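Local coordinates for flagellar hook protein FlgE (Caulobacter crescentus CB15, PDB 5AY6) that builds the hook of the bacterial flagellum, the flexible segment thought to act as a universal joint passing motor torque to the filament, at residues D166-I171 with E199-P204; M187-G190 with Q195-A198; S233-G236 with P240-I243; P266-A271 with D275-Q280; I281-A284 with G289-Q292. All coordinates share one frame; numbering follows the deposited sequence.

Contact 1. Residues D166-I171 with E199-P204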
loop_
_atom_site.group_PDB
_atom_site.type_symbol
_atom_site.label_atom_id
_atom_site.label_comp_id
_atom_site.label_asym_id
_atom_site.label_seq_id
_atom_site.Cartn_x
_atom_site.Cartn_y
_atom_site.Cartn_z
ATOM N N ASP A 166 -10.668 -2.758 -0.780
ATOM C CA ASP A 166 -11.325 -3.970 -0.279
ATOM C C ASP A 166 -12.408 -3.613 0.725
ATOM O O ASP A 166 -13.400 -4.329 0.872
ATOM C CB ASP A 166 -10.321 -4.914 0.380
ATOM C CG ASP A 166 -9.436 -5.609 -0.619
ATOM O OD1 ASP A 166 -9.903 -5.860 -1.752
ATOM O OD2 ASP A 166 -8.274 -5.903 -0.272
ATOM N N PHE A 167 -12.203 -2.513 1.439
ATOM C CA PHE A 167 -13.187 -2.068 2.411
ATOM C C PHE A 167 -13.007 -0.598 2.734
ATOM O O PHE A 167 -11.898 -0.068 2.675
ATOM C CB PHE A 167 -13.102 -2.902 3.690
ATOM C CG PHE A 167 -14.323 -2.790 4.564
ATOM C CD1 PHE A 167 -15.569 -3.174 4.085
ATOM C CD2 PHE A 167 -14.227 -2.302 5.855
ATOM C CE1 PHE A 167 -16.697 -3.073 4.885
ATOM C CE2 PHE A 167 -15.352 -2.202 6.661
ATOM C CZ PHE A 167 -16.586 -2.584 6.173
ATOM N N GLU A 168 -14.111 0.055 3.073
ATOM C CA GLU A 168 -14.087 1.465 3.418
ATOM C C GLU A 168 -14.933 1.755 4.652
ATOM O O GLU A 168 -15.972 1.128 4.880
ATOM C CB GLU A 168 -14.580 2.319 2.248
ATOM C CG GLU A 168 -13.704 2.270 1.016
ATOM C CD GLU A 168 -14.091 3.328 -0.004
ATOM O OE1 GLU A 168 -15.299 3.478 -0.286
ATOM O OE2 GLU A 168 -13.183 4.016 -0.514
ATOM N N VAL A 169 -14.470 2.711 5.445
ATOM C CA VAL A 169 -15.250 3.250 6.549
ATOM C C VAL A 169 -15.476 4.737 6.311
ATOM O O VAL A 169 -14.521 5.502 6.252
ATOM C CB VAL A 169 -14.544 3.050 7.898
ATOM C CG1 VAL A 169 -15.372 3.658 9.023
ATOM C CG2 VAL A 169 -14.297 1.573 8.144
ATOM N N GLN A 170 -16.727 5.148 6.146
ATOM C CA GLN A 170 -17.014 6.559 5.943
ATOM C C GLN A 170 -17.126 7.289 7.273
ATOM O O GLN A 170 -17.771 6.812 8.208
ATOM C CB GLN A 170 -18.294 6.758 5.123
ATOM C CG GLN A 170 -18.176 6.315 3.673
ATOM C CD GLN A 170 -19.198 6.984 2.771
ATOM O OE1 GLN A 170 -20.224 7.483 3.234
ATOM N NE2 GLN A 170 -18.909 7.015 1.475
ATOM N N ILE A 171 -16.480 8.446 7.349
ATOM C CA ILE A 171 -16.451 9.236 8.570
ATOM C C ILE A 171 -16.969 10.645 8.303
ATOM O O ILE A 171 -16.230 11.507 7.822
ATOM C CB ILE A 171 -15.032 9.317 9.146
ATOM C CG1 ILE A 171 -14.433 7.921 9.300
ATOM C CG2 ILE A 171 -15.052 10.029 10.483
ATOM C CD1 ILE A 171 -12.967 7.925 9.684
ATOM N N GLU A 199 -5.571 4.365 3.375
ATOM C CA GLU A 199 -5.543 5.785 3.056
ATOM C C GLU A 199 -6.671 6.497 3.780
ATOM O O GLU A 199 -7.775 5.966 3.912
ATOM C CB GLU A 199 -5.666 6.024 1.544
ATOM C CG GLU A 199 -4.575 5.365 0.721
ATOM C CD GLU A 199 -4.824 5.440 -0.777
ATOM O OE1 GLU A 199 -5.386 6.450 -1.259
ATOM O OE2 GLU A 199 -4.450 4.476 -1.472
ATOM N N LEU A 200 -6.378 7.695 4.266
ATOM C CA LEU A 200 -7.416 8.608 4.703
ATOM C C LEU A 200 -7.610 9.623 3.585
ATOM O O LEU A 200 -6.639 10.076 2.989
ATOM C CB LEU A 200 -7.038 9.288 6.017
ATOM C CG LEU A 200 -7.220 8.420 7.267
ATOM C CD1 LEU A 200 -6.545 9.074 8.462
ATOM C CD2 LEU A 200 -8.696 8.191 7.539
ATOM N N ARG A 201 -8.858 9.960 3.283
ATOM C CA ARG A 201 -9.130 10.844 2.161
ATOM C C ARG A 201 -10.415 11.631 2.357
ATOM O O ARG A 201 -11.398 11.118 2.891
ATOM C CB ARG A 201 -9.208 10.041 0.854
ATOM C CG ARG A 201 -10.308 8.978 0.843
ATOM C CD ARG A 201 -10.247 8.087 -0.399
ATOM N NE ARG A 201 -11.397 7.186 -0.475
ATOM C CZ ARG A 201 -12.591 7.545 -0.937
ATOM N NH1 ARG A 201 -12.789 8.787 -1.357
ATOM N NH2 ARG A 201 -13.591 6.669 -0.977
ATOM N N ALA A 202 -10.390 12.886 1.927
ATOM C CA ALA A 202 -11.590 13.700 1.834
ATOM C C ALA A 202 -12.208 13.472 0.466
ATOM O O ALA A 202 -11.612 12.811 -0.380
ATOM C CB ALA A 202 -11.264 15.173 2.041
ATOM N N LYS A 203 -13.400 14.012 0.252
ATOM C CA LYS A 203 -14.031 13.948 -1.061
ATOM C C LYS A 203 -13.145 14.664 -2.079
ATOM O O LYS A 203 -12.621 15.744 -1.791
ATOM C CB LYS A 203 -15.430 14.570 -1.015
ATOM C CG LYS A 203 -16.136 14.647 -2.365
ATOM C CD LYS A 203 -17.620 14.957 -2.205
ATOM C CE LYS A 203 -18.318 15.020 -3.559
ATOM N NZ LYS A 203 -19.802 15.000 -3.430
ATOM N N PRO A 204 -12.947 14.055 -3.262
ATOM C CA PRO A 204 -12.131 14.716 -4.283
ATOM C C PRO A 204 -12.641 16.129 -4.547
ATOM O O PRO A 204 -13.843 16.325 -4.737
ATOM C CB PRO A 204 -12.304 13.814 -5.508
ATOM C CG PRO A 204 -12.580 12.461 -4.927
ATOM C CD PRO A 204 -13.418 12.729 -3.702
#
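Glu168 OE2 is gripped by two groups: the guanidinium of Arg201, through NH2 at 2.7 Å, and the hydroxyl of Ser186. The bond from Arg201 NH2 to Glu168 OE2 is nearly straight, 166° at the hydrogen, and doubles as a salt bridge. It reaches the oxygen on its syn side but 33° out of the carboxylate plane, whereas the oxygen itself lies close to the guanidinium plane, at its edge. Only OE2 is bonded to the guanidinium; Glu168 OE1 stays 3.7 Å from Arg201 NH2. Strands 167-174 and 195-202 are not partners in the antiparallel five-stranded sheet of this FlgE fragment's FlaE D2 family region; strand 180-189 runs between them, and the nearest CA atoms, those of Glu168 and Glu199, are 9.6 Å apart. Reaching past the intervening strand takes long side chains, which suits glutamate and arginine here. Arg201 starts with CG between its backbone N and carbonyl carbon (chi1 60°) and then runs extended to NE, carrying the charge across to meet the glutamate chain at about a right angle. With arginine buried, the nearby carboxylate probably offsets much of the cost of placing its charge there. Ser186, on the strand between them, also bonds to Arg201 NE, so one hydroxyl touches both partners and ties the ion pair to that strand.

Contact 2. Residues M187-G190 with Q195-A198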
loop_
_atom_site.group_PDB
_atom_site.type_symbol
_atom_site.label_atom_id
_atom_site.label_comp_id
_atom_site.label_asym_id
_atom_site.label_seq_id
_atom_site.Cartn_x
_atom_site.Cartn_y
_atom_site.Cartn_z
ATOM N N MET A 187 -9.143 0.929 2.576
ATOM C CA MET A 187 -8.156 -0.082 2.909
ATOM C C MET A 187 -8.106 -1.244 1.923
ATOM O O MET A 187 -9.115 -1.634 1.330
ATOM C CB MET A 187 -8.411 -0.611 4.322
ATOM C CG MET A 187 -7.939 0.335 5.421
ATOM S SD MET A 187 -8.625 -0.090 7.020
ATOM C CE MET A 187 -10.374 0.126 6.696
ATOM N N LEU A 188 -6.902 -1.777 1.762
ATOM C CA LEU A 188 -6.640 -2.941 0.928
ATOM C C LEU A 188 -5.893 -3.961 1.758
ATOM O O LEU A 188 -4.996 -3.597 2.521
ATOM C CB LEU A 188 -5.803 -2.570 -0.296
ATOM C CG LEU A 188 -6.455 -1.843 -1.468
ATOM C CD1 LEU A 188 -5.386 -1.133 -2.288
ATOM C CD2 LEU A 188 -7.229 -2.831 -2.331
ATOM N N LYS A 189 -6.246 -5.233 1.615
ATOM C CA LYS A 189 -5.447 -6.289 2.216
ATOM C C LYS A 189 -4.047 -6.258 1.615
ATOM O O LYS A 189 -3.891 -6.273 0.395
ATOM C CB LYS A 189 -6.087 -7.664 1.999
ATOM C CG LYS A 189 -5.348 -8.797 2.699
ATOM C CD LYS A 189 -5.497 -8.685 4.211
ATOM C CE LYS A 189 -4.572 -9.643 4.936
ATOM N NZ LYS A 189 -3.153 -9.207 4.847
ATOM N N GLY A 190 -3.033 -6.199 2.473
ATOM C CA GLY A 190 -1.656 -6.202 2.023
ATOM C C GLY A 190 -1.130 -7.617 1.871
ATOM O O GLY A 190 -1.783 -8.571 2.291
ATOM N N GLN A 195 -1.730 -7.648 7.548
ATOM C CA GLN A 195 -1.267 -6.349 7.097
ATOM C C GLN A 195 -2.229 -5.760 6.075
ATOM O O GLN A 195 -2.705 -6.465 5.187
ATOM C CB GLN A 195 0.129 -6.483 6.498
ATOM C CG GLN A 195 0.653 -5.235 5.834
ATOM C CD GLN A 195 1.836 -5.530 4.946
ATOM O OE1 GLN A 195 1.679 -6.035 3.831
ATOM N NE2 GLN A 195 3.033 -5.236 5.440
ATOM N N TRP A 196 -2.518 -4.472 6.209
ATOM C CA TRP A 196 -3.410 -3.783 5.282
ATOM C C TRP A 196 -2.788 -2.456 4.829
ATOM O O TRP A 196 -2.055 -1.825 5.590
ATOM C CB TRP A 196 -4.776 -3.532 5.933
ATOM C CG TRP A 196 -5.544 -4.789 6.270
ATOM C CD1 TRP A 196 -5.214 -5.731 7.207
ATOM C CD2 TRP A 196 -6.773 -5.230 5.676
ATOM N NE1 TRP A 196 -6.155 -6.730 7.225
ATOM C CE2 TRP A 196 -7.124 -6.446 6.299
ATOM C CE3 TRP A 196 -7.609 -4.713 4.684
ATOM C CZ2 TRP A 196 -8.278 -7.153 5.956
ATOM C CZ3 TRP A 196 -8.755 -5.417 4.344
ATOM C CH2 TRP A 196 -9.075 -6.627 4.978
ATOM N N TYR A 197 -3.066 -2.050 3.593
ATOM C CA TYR A 197 -2.660 -0.730 3.105
ATOM C C TYR A 197 -3.836 0.223 3.263
ATOM O O TYR A 197 -4.952 -0.086 2.836
ATOM C CB TYR A 197 -2.210 -0.786 1.639
ATOM C CG TYR A 197 -0.982 -1.629 1.388
ATOM C CD1 TYR A 197 -0.103 -1.938 2.420
ATOM C CD2 TYR A 197 -0.694 -2.112 0.117
ATOM C CE1 TYR A 197 1.024 -2.705 2.193
ATOM C CE2 TYR A 197 0.430 -2.884 -0.117
ATOM C CZ TYR A 197 1.286 -3.174 0.923
ATOM O OH TYR A 197 2.413 -3.933 0.697
ATOM N N ALA A 198 -3.598 1.373 3.886
ATOM C CA ALA A 198 -4.688 2.283 4.221
ATOM C C ALA A 198 -4.471 3.695 3.698
ATOM O O ALA A 198 -3.338 4.159 3.576
ATOM C CB ALA A 198 -4.887 2.317 5.728
#
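Gln195 O takes two donors, Gly190 N at 2.7 Å and Lys189 NZ at 2.8 Å, so a single carbonyl satisfies both a backbone amide and a lysine ammonium. The ammonium also donates to Gly190 O, 3.0 Å from Lys189 NZ, and weakly to Gly192 O in the connecting turn. Further along, Leu188 and Tyr197 form an antiparallel hydrogen-bonded pair: Leu188 N gives to Tyr197 O at 2.8 Å, and Tyr197 N returns the bond to Leu188 O. This is the end of the beta hairpin of strands 180-189 and 195-202, with Met187-Ala198 and Lys189-Trp196 as the non-hydrogen-bonded pairs on either side of it. Lys189 suits its place because its aliphatic part has a use besides its charge. Its CG lies anti to the backbone N (chi1 -176°), and bends at chi2 and chi4 lay Lys189 CD over one indole face, 3.5 Å from Trp196 CE2, while bringing NZ back to the carbonyls. Lys189 NZ makes a cation-pi contact with the five-membered ring. Trp196 NE1 is buried without a hydrogen-bond partner. Gly190 CA sits over the centre of the Tyr197 ring in a CH-pi contact; a CB here would run into Gln195 OE1, which Gly192 N holds. Tyr197 OH is satisfied by Ser54 O.

Contact 3. Residues S233-G236 with P240-I243; sequences SLFG and PTAI
Phe235 lays one face of its ring against the side chain of Thr241, the tight part of the contact: Thr241 CB comes within 3.5 Å of Phe235 CD2 and stands 3.8 Å from the ring centroid, a CH-pi contact 23° off the normal. The approach is offset toward the rim, with Thr241 CG2 close to the same ring carbon. On the opposite face lies Leu234 CG, so the ring is sandwiched between two aliphatic groups. More loosely, Ala242 O is near the plane at the edge, 3.7 Å from Phe235 CD1, and Ile243 CG2 approaches Phe235 CD1 at 4.1 Å. Threonine suits its place by having two chemical sides: with OG1 between the backbone N and carbonyl carbon (chi1 53°), CG2 falls anti to the carbonyl carbon, against the ring, and OG1 bonds to Ile281 O. An alanine in place of Phe235 would probably open a gap between Leu234 and Thr241 and uncover Ile243. The solvent side is made by the ends: Ser233, Gly236 and Pro240 are exposed and take no part in the packing between these two segments. A type I turn, closed by Gly236 N to Ser233 O, carries the ring inward, and glycine suits its last position, where phi is positive. The phenyl enters between two sheets, touching Leu200 of strand 195-202 and Ile281 and Leu283 of strand 277-291, which pairs with strand 242-245.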
loop_
_atom_site.group_PDB
_atom_site.type_symbol
_atom_site.label_atom_id
_atom_site.label_comp_id
_atom_site.label_asym_id
_atom_site.label_seq_id
_atom_site.Cartn_x
_atom_site.Cartn_y
_atom_site.Cartn_z
ATOM N N SER A 233 2.438 5.144 9.468
ATOM C CA SER A 233 2.478 6.597 9.360
ATOM C C SER A 233 1.134 7.186 8.949
ATOM O O SER A 233 1.070 8.325 8.492
ATOM C CB SER A 233 3.540 7.018 8.353
ATOM O OG SER A 233 3.180 6.580 7.058
ATOM N N LEU A 234 0.064 6.412 9.109
ATOM C CA LEU A 234 -1.260 6.861 8.698
ATOM C C LEU A 234 -1.652 8.149 9.419
ATOM O O LEU A 234 -2.254 9.043 8.824
ATOM C CB LEU A 234 -2.306 5.772 8.952
ATOM C CG LEU A 234 -3.736 6.090 8.504
ATOM C CD1 LEU A 234 -3.800 6.380 7.005
ATOM C CD2 LEU A 234 -4.673 4.951 8.875
ATOM N N PHE A 235 -1.313 8.234 10.704
ATOM C CA PHE A 235 -1.560 9.446 11.479
ATOM C C PHE A 235 -0.243 10.127 11.836
ATOM O O PHE A 235 -0.150 10.822 12.848
ATOM C CB PHE A 235 -2.347 9.139 12.758
ATOM C CG PHE A 235 -3.642 8.405 12.521
ATOM C CD1 PHE A 235 -4.785 9.092 12.139
ATOM C CD2 PHE A 235 -3.718 7.036 12.703
ATOM C CE1 PHE A 235 -5.973 8.421 11.929
ATOM C CE2 PHE A 235 -4.906 6.361 12.498
ATOM C CZ PHE A 235 -6.031 7.051 12.109
ATOM N N GLY A 236 0.775 9.920 11.007
ATOM C CA GLY A 236 2.094 10.457 11.286
ATOM C C GLY A 236 2.643 9.909 12.591
ATOM O O GLY A 236 2.713 8.696 12.779
ATOM N N PRO A 240 -2.716 11.520 20.901
ATOM C CA PRO A 240 -3.442 10.407 20.275
ATOM C C PRO A 240 -3.525 10.549 18.756
ATOM O O PRO A 240 -3.311 11.645 18.238
ATOM C CB PRO A 240 -4.832 10.503 20.901
ATOM C CG PRO A 240 -4.991 11.946 21.213
ATOM C CD PRO A 240 -3.624 12.409 21.646
ATOM N N THR A 241 -3.811 9.452 18.064
ATOM C CA THR A 241 -3.877 9.458 16.606
ATOM C C THR A 241 -4.878 10.491 16.123
ATOM O O THR A 241 -6.040 10.487 16.536
ATOM C CB THR A 241 -4.262 8.077 16.047
ATOM O OG1 THR A 241 -5.462 7.622 16.686
ATOM C CG2 THR A 241 -3.144 7.077 16.292
ATOM N N ALA A 242 -4.418 11.380 15.252
ATOM C CA ALA A 242 -5.252 12.475 14.780
ATOM C C ALA A 242 -4.826 12.931 13.391
ATOM O O ALA A 242 -3.743 12.587 12.921
ATOM C CB ALA A 242 -5.194 13.640 15.760
ATOM N N ILE A 243 -5.699 13.686 12.732
ATOM C CA ILE A 243 -5.329 14.405 11.519
ATOM C C ILE A 243 -5.686 15.869 11.689
ATOM O O ILE A 243 -6.577 16.208 12.472
ATOM C CB ILE A 243 -6.039 13.855 10.263
ATOM C CG1 ILE A 243 -7.554 13.860 10.464
ATOM C CG2 ILE A 243 -5.546 12.454 9.925
ATOM C CD1 ILE A 243 -8.334 13.426 9.245
#

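Contact 4. Residues P266-A271 with D275-Q280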
loop_
_atom_site.group_PDB
_atom_site.type_symbol
_atom_site.label_atom_id
_atom_site.label_comp_id
_atom_site.label_asym_id
_atom_site.label_seq_id
_atom_site.Cartn_x
_atom_site.Cartn_y
_atom_site.Cartn_z
ATOM N N PRO A 266 -2.956 18.735 3.868
ATOM C CA PRO A 266 -4.370 18.788 3.494
ATOM C C PRO A 266 -4.977 20.113 3.923
ATOM O O PRO A 266 -4.886 20.492 5.091
ATOM C CB PRO A 266 -4.989 17.608 4.262
ATOM C CG PRO A 266 -4.001 17.288 5.342
ATOM C CD PRO A 266 -2.663 17.588 4.741
ATOM N N THR A 267 -5.565 20.818 2.964
ATOM C CA THR A 267 -6.093 22.155 3.181
ATOM C C THR A 267 -7.483 22.231 2.550
ATOM O O THR A 267 -7.640 21.874 1.389
ATOM C CB THR A 267 -5.161 23.225 2.559
ATOM O OG1 THR A 267 -3.823 23.061 3.055
ATOM C CG2 THR A 267 -5.654 24.629 2.867
ATOM N N TRP A 268 -8.480 22.673 3.315
ATOM C CA TRP A 268 -9.857 22.783 2.826
ATOM C C TRP A 268 -9.940 23.648 1.571
ATOM O O TRP A 268 -9.251 24.658 1.456
ATOM C CB TRP A 268 -10.778 23.382 3.897
ATOM C CG TRP A 268 -11.076 22.508 5.078
ATOM C CD1 TRP A 268 -10.875 22.818 6.396
ATOM C CD2 TRP A 268 -11.648 21.198 5.059
ATOM N NE1 TRP A 268 -11.284 21.779 7.196
ATOM C CE2 TRP A 268 -11.767 20.769 6.399
ATOM C CE3 TRP A 268 -12.077 20.337 4.040
ATOM C CZ2 TRP A 268 -12.285 19.524 6.749
ATOM C CZ3 TRP A 268 -12.595 19.097 4.389
ATOM C CH2 TRP A 268 -12.693 18.705 5.732
ATOM N N ALA A 269 -10.791 23.248 0.633
ATOM C CA ALA A 269 -11.006 24.034 -0.574
ATOM C C ALA A 269 -11.440 25.448 -0.207
ATOM O O ALA A 269 -12.208 25.643 0.736
ATOM C CB ALA A 269 -12.044 23.372 -1.467
ATOM N N ASP A 270 -10.923 26.431 -0.934
ATOM C CA ASP A 270 -11.295 27.831 -0.736
ATOM C C ASP A 270 -12.797 28.077 -0.651
ATOM O O ASP A 270 -13.276 28.797 0.233
ATOM C CB ASP A 270 -10.751 28.683 -1.873
ATOM C CG ASP A 270 -11.152 30.145 -1.749
ATOM O OD1 ASP A 270 -11.055 30.710 -0.636
ATOM O OD2 ASP A 270 -11.606 30.725 -2.761
ATOM N N ALA A 271 -13.529 27.490 -1.594
ATOM C CA ALA A 271 -14.973 27.701 -1.731
ATOM C C ALA A 271 -15.753 27.335 -0.474
ATOM O O ALA A 271 -16.774 27.954 -0.173
ATOM C CB ALA A 271 -15.501 26.902 -2.916
ATOM N N ASP A 275 -13.012 26.507 8.712
ATOM C CA ASP A 275 -11.843 26.590 9.590
ATOM C C ASP A 275 -10.994 25.329 9.606
ATOM O O ASP A 275 -11.425 24.264 9.171
ATOM C CB ASP A 275 -12.278 26.893 11.027
ATOM C CG ASP A 275 -12.968 28.237 11.159
ATOM O OD1 ASP A 275 -12.654 29.151 10.370
ATOM O OD2 ASP A 275 -13.827 28.375 12.059
ATOM N N GLU A 276 -9.781 25.471 10.132
ATOM C CA GLU A 276 -8.916 24.339 10.409
ATOM C C GLU A 276 -9.681 23.309 11.223
ATOM O O GLU A 276 -10.439 23.663 12.129
ATOM C CB GLU A 276 -7.664 24.791 11.158
ATOM C CG GLU A 276 -6.822 23.664 11.720
ATOM C CD GLU A 276 -5.524 24.170 12.311
ATOM O OE1 GLU A 276 -4.833 24.941 11.618
ATOM O OE2 GLU A 276 -5.199 23.807 13.462
ATOM N N GLN A 277 -9.498 22.039 10.889
ATOM C CA GLN A 277 -10.214 20.974 11.571
ATOM C C GLN A 277 -9.275 19.865 12.026
ATOM O O GLN A 277 -8.904 18.989 11.247
ATOM C CB GLN A 277 -11.309 20.408 10.669
ATOM C CG GLN A 277 -12.241 19.425 11.372
ATOM C CD GLN A 277 -13.706 19.647 11.028
ATOM O OE1 GLN A 277 -14.038 20.373 10.087
ATOM N NE2 GLN A 277 -14.593 19.024 11.803
ATOM N N GLU A 278 -8.899 19.917 13.298
ATOM C CA GLU A 278 -8.095 18.872 13.914
ATOM C C GLU A 278 -9.037 17.836 14.511
ATOM O O GLU A 278 -9.896 18.168 15.324
ATOM C CB GLU A 278 -7.173 19.457 14.985
ATOM C CG GLU A 278 -6.269 18.452 15.674
ATOM C CD GLU A 278 -5.366 19.103 16.706
ATOM O OE1 GLU A 278 -5.510 20.323 16.944
ATOM O OE2 GLU A 278 -4.515 18.395 17.284
ATOM N N VAL A 279 -8.893 16.587 14.078
ATOM C CA VAL A 279 -9.794 15.524 14.505
ATOM C C VAL A 279 -9.042 14.306 15.032
ATOM O O VAL A 279 -8.257 13.684 14.321
ATOM C CB VAL A 279 -10.712 15.064 13.356
ATOM C CG1 VAL A 279 -11.836 14.207 13.903
ATOM C CG2 VAL A 279 -11.285 16.251 12.614
ATOM N N GLN A 280 -9.285 13.967 16.291
ATOM C CA GLN A 280 -8.771 12.722 16.827
ATOM C C GLN A 280 -9.532 11.562 16.191
ATOM O O GLN A 280 -10.761 11.584 16.114
ATOM C CB GLN A 280 -8.904 12.680 18.350
ATOM C CG GLN A 280 -8.547 11.332 18.942
ATOM C CD GLN A 280 -8.510 11.344 20.451
ATOM O OE1 GLN A 280 -8.546 12.405 21.075
ATOM N NE2 GLN A 280 -8.429 10.160 21.050
#
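Trp268 turns an edge of its indole toward Asp275 and Gln277, where the loop after strand 242-245 comes back to begin strand 277-291 of the mixed four-stranded sheet. Its CB points toward the incoming segment, and CG is anti to the carbonyl carbon (chi1 -70°), which turns the ring toward the 275-280 segment. Along the indole edge, Trp268 CD1 is 3.2 Å from Asp275 O. Trp268 NE1 comes next, 3.7 Å from Gln277 CB, which lies in the ring plane. Trp268 CZ2 then meets the same glutamine, 4.1 Å from Gln277 CB. Tryptophan suits this place because its long edge can cover a backbone carbonyl and an aliphatic carbon at once, while the ring also packs on Ile245 and Ile274. A serine here would probably uncover the methylene of Gln277 and open a gap beside Ile245. The amide plane of Gln277 is turned 69° from the indole; its NE2 bonds to Ser174 O and Thr4 O, while Gln277 OE1 lies 3.9 Å from Trp268 CZ2.

Contact 5. Residues I281-A284 with G289-Q292; sequences IDLA and GLTQ
Leu283 and Leu290 stand beside each other where the chain loops out between two pieces of one strand, 277-291, an inner strand of the mixed four-stranded sheet. Their side chains meet near the backbone, with Leu283 CB 4.2 Å from Leu290 CB, and diverge beyond it, the two CB-to-CG bonds lying about 60° apart. Leu283 reaches Phe235 and Val9; Leu290, with CG anti to the backbone N (chi1 -177°), is carried away from it toward Leu13 and Phe222. Leucine suits both places, since each is buried between apolar groups. One backbone bond fastens the pair: Leu290 N gives to Leu283 O at 2.9 Å, almost straight at the hydrogen (175°), although the donor stands above the carbonyl plane. Gly289 comes just before, with CA 3.5 Å from Leu283 O, and its backbone angles would press any CB against the preceding carbonyl. Where the chain leaves the first piece, Asp282 makes an Asx turn while its OD2 pairs with Arg6: Ala284 N donates to Asp282 OD1 at 3.2 Å.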
loop_
_atom_site.group_PDB
_atom_site.type_symbol
_atom_site.label_atom_id
_atom_site.label_comp_id
_atom_site.label_asym_id
_atom_site.label_seq_id
_atom_site.Cartn_x
_atom_site.Cartn_y
_atom_site.Cartn_z
ATOM N N ILE A 281 -8.803 10.557 15.725
ATOM C CA ILE A 281 -9.438 9.388 15.131
ATOM C C ILE A 281 -9.041 8.152 15.916
ATOM O O ILE A 281 -7.911 7.672 15.826
ATOM C CB ILE A 281 -9.064 9.233 13.645
ATOM C CG1 ILE A 281 -9.556 10.458 12.868
ATOM C CG2 ILE A 281 -9.661 7.946 13.074
ATOM C CD1 ILE A 281 -9.125 10.493 11.425
ATOM N N ASP A 282 -9.989 7.655 16.702
ATOM C CA ASP A 282 -9.745 6.579 17.649
ATOM C C ASP A 282 -10.067 5.223 17.022
ATOM O O ASP A 282 -11.230 4.899 16.780
ATOM C CB ASP A 282 -10.581 6.823 18.913
ATOM C CG ASP A 282 -10.176 5.935 20.076
ATOM O OD1 ASP A 282 -9.151 5.224 19.971
ATOM O OD2 ASP A 282 -10.881 5.967 21.111
ATOM N N LEU A 283 -9.028 4.437 16.752
ATOM C CA LEU A 283 -9.205 3.104 16.184
ATOM C C LEU A 283 -9.013 1.990 17.216
ATOM O O LEU A 283 -8.902 0.822 16.841
ATOM C CB LEU A 283 -8.229 2.877 15.023
ATOM C CG LEU A 283 -8.175 3.876 13.869
ATOM C CD1 LEU A 283 -7.210 3.385 12.800
ATOM C CD2 LEU A 283 -9.551 4.112 13.270
ATOM N N ALA A 284 -8.974 2.335 18.504
ATOM C CA ALA A 284 -8.616 1.347 19.528
ATOM C C ALA A 284 -9.386 1.451 20.845
ATOM O O ALA A 284 -8.848 1.127 21.907
ATOM C CB ALA A 284 -7.122 1.433 19.818
ATOM N N GLY A 289 -13.437 -0.259 18.316
ATOM C CA GLY A 289 -12.121 -0.271 17.708
ATOM C C GLY A 289 -12.107 -0.940 16.347
ATOM O O GLY A 289 -13.105 -1.510 15.908
ATOM N N LEU A 290 -10.966 -0.855 15.674
ATOM C CA LEU A 290 -10.773 -1.515 14.392
ATOM C C LEU A 290 -10.157 -2.888 14.619
ATOM O O LEU A 290 -9.039 -2.987 15.130
ATOM C CB LEU A 290 -9.884 -0.665 13.485
ATOM C CG LEU A 290 -9.650 -1.195 12.073
ATOM C CD1 LEU A 290 -10.948 -1.197 11.274
ATOM C CD2 LEU A 290 -8.575 -0.377 11.373
ATOM N N THR A 291 -10.889 -3.941 14.258
ATOM C CA THR A 291 -10.445 -5.312 14.510
ATOM C C THR A 291 -10.279 -6.108 13.228
ATOM O O THR A 291 -10.738 -5.696 12.155
ATOM C CB THR A 291 -11.427 -6.066 15.423
ATOM O OG1 THR A 291 -12.686 -6.195 14.751
ATOM C CG2 THR A 291 -11.629 -5.320 16.734
ATOM N N GLN A 292 -9.620 -7.253 13.351
ATOM C CA GLN A 292 -9.281 -8.057 12.196
ATOM C C GLN A 292 -9.549 -9.545 12.486
ATOM O O GLN A 292 -8.654 -10.390 12.408
ATOM C CB GLN A 292 -7.820 -7.801 11.803
ATOM C CG GLN A 292 -7.422 -8.344 10.420
ATOM C CD GLN A 292 -6.321 -9.396 10.515
ATOM O OE1 GLN A 292 -5.988 -9.878 11.607
ATOM N NE2 GLN A 292 -5.765 -9.769 9.377
#

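In the fold
From the N-terminal side, strand 167-174 opens contact 1, which closes at 199-204; contact 2, the end of the 180-189/195-202 hairpin, is nested inside that loop. The other three follow in series, none crossing another. Contact 3 closes the short loop leading into strand 242-245, contact 4 the return into strand 277-291, and contact 5 the excursion within that strand. Contacts 1 and 2 belong to the antiparallel sheet, while contacts 3, 4 and 5 each place at least one segment on the mixed one. Leu200 bridges them, packing on Phe235, Ile243 and Ile281. Contacts 3 and 4 share strand pairing through Ile243 and Val279, whereas contacts 2 and 4 lie about 26 Å apart between centres.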